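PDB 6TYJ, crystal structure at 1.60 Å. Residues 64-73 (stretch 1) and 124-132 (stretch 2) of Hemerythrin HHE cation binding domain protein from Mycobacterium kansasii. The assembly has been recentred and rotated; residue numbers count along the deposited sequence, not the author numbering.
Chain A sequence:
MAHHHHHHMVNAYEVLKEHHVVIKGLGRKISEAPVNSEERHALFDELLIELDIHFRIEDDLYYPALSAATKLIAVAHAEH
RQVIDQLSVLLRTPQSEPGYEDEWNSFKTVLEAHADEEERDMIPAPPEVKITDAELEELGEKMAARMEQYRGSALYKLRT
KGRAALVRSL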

ATOM      1  N   PRO A  64       8.952   4.476 -11.368  1.00 19.09           N
ATOM      2  CA  PRO A  64       9.828   4.552 -12.546  1.00 21.98           C
ATOM      3  C   PRO A  64       9.647   5.841 -13.330  1.00 21.01           C
ATOM      4  O   PRO A  64      10.632   6.387 -13.862  1.00 23.34           O
ATOM      5  CB  PRO A  64       9.428   3.299 -13.346  1.00 23.90           C
ATOM      6  CG  PRO A  64       9.058   2.306 -12.247  1.00 22.34           C
ATOM      7  CD  PRO A  64       8.289   3.156 -11.248  1.00 21.09           C
ATOM      8  N   ALA A  65       8.406   6.340 -13.421  1.00 21.61           N
ATOM      9  CA  ALA A  65       8.139   7.605 -14.091  1.00 22.53           C
ATOM     10  C   ALA A  65       8.816   8.764 -13.383  1.00 22.36           C
ATOM     11  O   ALA A  65       9.118   9.800 -14.004  1.00 29.99           O
ATOM     12  CB  ALA A  65       6.633   7.854 -14.163  1.00 26.16           C
ATOM     13  N   LEU A  66       9.066   8.606 -12.091  1.00 21.98           N
ATOM     14  CA  LEU A  66       9.686   9.625 -11.268  1.00 21.75           C
ATOM     15  C   LEU A  66      11.169   9.351 -11.028  1.00 23.70           C
ATOM     16  O   LEU A  66      11.754   9.942 -10.116  1.00 22.71           O
ATOM     17  CB  LEU A  66       8.945   9.731  -9.932  1.00 19.47           C
ATOM     18  CG  LEU A  66       7.735  10.679  -9.917  1.00 22.88           C
ATOM     19  CD1 LEU A  66       6.630  10.268 -10.889  1.00 27.55           C
ATOM     20  CD2 LEU A  66       7.190  10.852  -8.501  1.00 24.70           C
ATOM     21  N   SER A  67      11.797   8.495 -11.855  1.00 21.37           N
ATOM     22  CA  SER A  67      13.146   8.030 -11.549  1.00 21.42           C
ATOM     23  C   SER A  67      14.184   9.151 -11.517  1.00 24.92           C
ATOM     24  O   SER A  67      15.246   8.971 -10.915  1.00 25.40           O
ATOM     25  CB  SER A  67      13.574   6.951 -12.551  1.00 23.90           C
ATOM     26  OG  SER A  67      13.575   7.478 -13.864  1.00 26.61           O
ATOM     27  N   ALA A  68      13.898  10.323 -12.109  1.00 25.24           N
ATOM     28  CA  ALA A  68      14.892  11.383 -12.090  1.00 24.62           C
ATOM     29  C   ALA A  68      15.165  11.903 -10.683  1.00 25.03           C
ATOM     30  O   ALA A  68      16.207  12.531 -10.459  1.00 29.35           O
ATOM     31  CB  ALA A  68      14.472  12.540 -13.014  1.00 26.22           C
ATOM     32  N   ALA A  69      14.263  11.652  -9.739  1.00 24.56           N
ATOM     33  CA  ALA A  69      14.444  12.094  -8.358  1.00 25.88           C
ATOM     34  C   ALA A  69      15.145  10.994  -7.552  1.00 26.23           C
ATOM     35  O   ALA A  69      14.552  10.330  -6.697  1.00 27.47           O
ATOM     36  CB  ALA A  69      13.091  12.447  -7.760  1.00 25.76           C
ATOM     37  N   THR A  70      16.443  10.805  -7.831  1.00 25.06           N
ATOM     38  CA  THR A  70      17.082   9.552  -7.422  1.00 26.45           C
ATOM     39  C   THR A  70      17.094   9.389  -5.904  1.00 29.64           C
ATOM     40  O   THR A  70      16.850   8.286  -5.408  1.00 27.04           O
ATOM     41  CB  THR A  70      18.509   9.420  -7.973  1.00 31.14           C
ATOM     42  OG1 THR A  70      19.361  10.416  -7.413  1.00 35.29           O
ATOM     43  CG2 THR A  70      18.510   9.530  -9.483  1.00 31.97           C
ATOM     44  N   LYS A  71      17.389  10.459  -5.149  1.00 28.61           N
ATOM     45  CA  LYS A  71      17.429  10.314  -3.693  1.00 28.85           C
ATOM     46  C   LYS A  71      16.047  10.007  -3.136  1.00 26.69           C
ATOM     47  O   LYS A  71      15.900   9.154  -2.245  1.00 27.44           O
ATOM     48  CB  LYS A  71      17.996  11.576  -3.027  1.00 33.15           C
ATOM     49  CG  LYS A  71      18.307  11.400  -1.541  1.00 41.70           C
ATOM     50  CD  LYS A  71      18.968  12.633  -0.952  1.00 45.03           C
ATOM     51  CE  LYS A  71      17.935  13.575  -0.370  1.00 56.41           C
ATOM     52  NZ  LYS A  71      18.544  14.522   0.616  1.00 59.83           N
ATOM     53  N   LEU A  72      15.023  10.708  -3.616  1.00 27.28           N
ATOM     54  CA  LEU A  72      13.689  10.477  -3.072  1.00 29.77           C
ATOM     55  C   LEU A  72      13.138   9.126  -3.510  1.00 27.27           C
ATOM     56  O   LEU A  72      12.297   8.539  -2.803  1.00 28.51           O
ATOM     57  CB  LEU A  72      12.753  11.613  -3.473  1.00 29.52           C
ATOM     58  CG  LEU A  72      12.944  12.914  -2.692  1.00 34.27           C
ATOM     59  CD1 LEU A  72      12.171  14.040  -3.362  1.00 39.60           C
ATOM     60  CD2 LEU A  72      12.524  12.748  -1.224  1.00 36.06           C
ATOM     61  N   ILE A  73      13.590   8.622  -4.663  1.00 23.46           N
ATOM     62  CA  ILE A  73      13.224   7.279  -5.083  1.00 20.74           C
ATOM     63  C   ILE A  73      13.823   6.250  -4.140  1.00 22.14           C
ATOM     64  O   ILE A  73      13.146   5.307  -3.714  1.00 22.78           O
ATOM     65  CB  ILE A  73      13.663   7.032  -6.535  1.00 21.65           C
ATOM     66  CG1 ILE A  73      12.790   7.859  -7.471  1.00 27.50           C
ATOM     67  CG2 ILE A  73      13.564   5.577  -6.828  1.00 24.19           C
ATOM     68  CD1 ILE A  73      11.402   7.290  -7.696  1.00 26.24           C
ATOM     69  N   PRO A 124       2.636  15.930  -5.790  1.00 31.31           N
ATOM     70  CA  PRO A 124       3.044  15.677  -7.182  1.00 26.44           C
ATOM     71  C   PRO A 124       4.517  15.381  -7.307  1.00 32.37           C
ATOM     72  O   PRO A 124       5.244  15.442  -6.325  1.00 32.60           O
ATOM     73  CB  PRO A 124       2.714  16.986  -7.909  1.00 32.64           C
ATOM     74  CG  PRO A 124       1.892  17.777  -6.972  1.00 45.87           C
ATOM     75  CD  PRO A 124       2.242  17.330  -5.586  1.00 39.90           C
ATOM     76  N   ALA A 125       4.958  15.071  -8.529  1.00 28.09           N
ATOM     77  CA  ALA A 125       6.332  14.656  -8.714  1.00 28.75           C
ATOM     78  C   ALA A 125       7.300  15.748  -8.270  1.00 27.22           C
ATOM     79  O   ALA A 125       7.002  16.948  -8.385  1.00 33.57           O
ATOM     80  CB  ALA A 125       6.600  14.300 -10.169  1.00 30.54           C
ATOM     81  N   PRO A 126       8.475  15.360  -7.786  1.00 27.39           N
ATOM     82  CA  PRO A 126       9.487  16.340  -7.377  1.00 31.40           C
ATOM     83  C   PRO A 126       9.971  17.181  -8.550  1.00 33.07           C
ATOM     84  O   PRO A 126       9.802  16.815  -9.729  1.00 30.53           O
ATOM     85  CB  PRO A 126      10.622  15.466  -6.817  1.00 31.28           C
ATOM     86  CG  PRO A 126      10.012  14.178  -6.497  1.00 31.36           C
ATOM     87  CD  PRO A 126       8.874  13.979  -7.460  1.00 30.30           C
ATOM     88  N   PRO A 127      10.609  18.316  -8.262  1.00 32.09           N
ATOM     89  CA  PRO A 127      10.935  19.276  -9.328  1.00 30.85           C
ATOM     90  C   PRO A 127      11.836  18.723 -10.433  1.00 32.04           C
ATOM     91  O   PRO A 127      11.752  19.197 -11.573  1.00 36.29           O
ATOM     92  CB  PRO A 127      11.610  20.418  -8.555  1.00 34.76           C
ATOM     93  CG  PRO A 127      10.977  20.363  -7.194  1.00 31.56           C
ATOM     94  CD  PRO A 127      10.742  18.905  -6.917  1.00 31.20           C
ATOM     95  N   GLU A 128      12.680  17.728 -10.133  1.00 33.83           N
ATOM     96  CA  GLU A 128      13.571  17.138 -11.138  1.00 33.69           C
ATOM     97  C   GLU A 128      12.820  16.365 -12.208  1.00 32.73           C
ATOM     98  O   GLU A 128      13.380  16.123 -13.292  1.00 34.24           O
ATOM     99  CB  GLU A 128      14.563  16.176 -10.471  1.00 43.30           C
ATOM    100  CG  GLU A 128      15.468  16.782  -9.435  1.00 44.67           C
ATOM    101  CD  GLU A 128      14.771  17.012  -8.096  1.00 55.43           C
ATOM    102  OE1 GLU A 128      13.641  16.506  -7.896  1.00 47.68           O
ATOM    103  OE2 GLU A 128      15.356  17.718  -7.247  1.00 64.43           O
ATOM    104  N   VAL A 129      11.583  15.968 -11.937  1.00 30.08           N
ATOM    105  CA  VAL A 129      10.819  15.126 -12.851  1.00 30.05           C
ATOM    106  C   VAL A 129      10.072  15.999 -13.852  1.00 31.04           C
ATOM    107  O   VAL A 129       9.293  16.877 -13.463  1.00 37.20           O
ATOM    108  CB  VAL A 129       9.848  14.229 -12.083  1.00 29.07           C
ATOM    109  CG1 VAL A 129       8.991  13.454 -13.071  1.00 30.39           C
ATOM    110  CG2 VAL A 129      10.639  13.315 -11.177  1.00 25.72           C
ATOM    111  N   LYS A 130      10.289  15.736 -15.137  1.00 32.35           N
ATOM    112  CA  LYS A 130       9.594  16.419 -16.224  1.00 33.14           C
ATOM    113  C   LYS A 130       8.500  15.464 -16.691  1.00 43.99           C
ATOM    114  O   LYS A 130       8.786  14.445 -17.325  1.00 48.34           O
ATOM    115  CB  LYS A 130      10.566  16.789 -17.346  1.00 38.00           C
ATOM    116  N   ILE A 131       7.250  15.765 -16.338  1.00 34.30           N
ATOM    117  CA  ILE A 131       6.110  14.945 -16.739  1.00 34.86           C
ATOM    118  C   ILE A 131       4.938  15.871 -17.072  1.00 36.88           C
ATOM    119  O   ILE A 131       4.603  16.770 -16.291  1.00 40.50           O
ATOM    120  CB  ILE A 131       5.757  13.889 -15.655  1.00 33.93           C
ATOM    121  CG1 ILE A 131       4.645  12.941 -16.133  1.00 37.00           C
ATOM    122  CG2 ILE A 131       5.473  14.517 -14.259  1.00 37.42           C
ATOM    123  CD1 ILE A 131       4.574  11.638 -15.331  1.00 35.64           C
ATOM    124  N   THR A 132       4.346  15.683 -18.255  1.00 34.75           N
ATOM    125  CA  THR A 132       3.293  16.564 -18.744  1.00 35.34           C
ATOM    126  C   THR A 132       1.945  16.191 -18.126  1.00 39.29           C
ATOM    127  O   THR A 132       1.757  15.103 -17.589  1.00 36.26           O
ATOM    128  CB  THR A 132       3.165  16.489 -20.266  1.00 37.26           C
ATOM    129  OG1 THR A 132       2.897  15.139 -20.661  1.00 38.44           O
ATOM    130  CG2 THR A 132       4.432  16.995 -20.981  1.00 42.44           C
TER

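No hydrogen bond joins the two stretches; the 384 Å² they bury, summed over both sides, rests on van der Waals packing. Stretch 2 has no regular helix or strand, and its contacts begin at Ala125, whose CB lies 3.8 Å from Leu66 CG. Pro126 follows with its ring against three side chains: CD is 3.7 Å from Leu66 CD2, while CG is 3.8 Å from both Ala69 CB and Leu72 CD1. Pro127 points away and makes no contact, sitting inside a type I turn from Pro126 to Val129 that is closed by Val129 N donating to Pro126 O at 3.0 Å. The turn brings Glu128 back toward stretch 1, where its carbonyl O is 3.8 Å from Ala68 CB and its OE1 4.1 Å from Ala69 CB; with a methyl as partner, neither is a polar contact.

Val129, chi1 t at 175°, meets a second type I turn, Leu66 to Ala69, closed by Ala69 N to Leu66 O at 3.1 Å. Its CG2 reaches Leu66 CG at 4.1 Å and the CB atoms of Ala68 and Ala69 at 4.3 Å each, and its CG1 is 3.8 Å from Ala65 O. Lys130 points away. Ile131 turns back toward stretch 1, but its CD1 only reaches Ala65 CB at 4.5 Å, a looser edge to the contact.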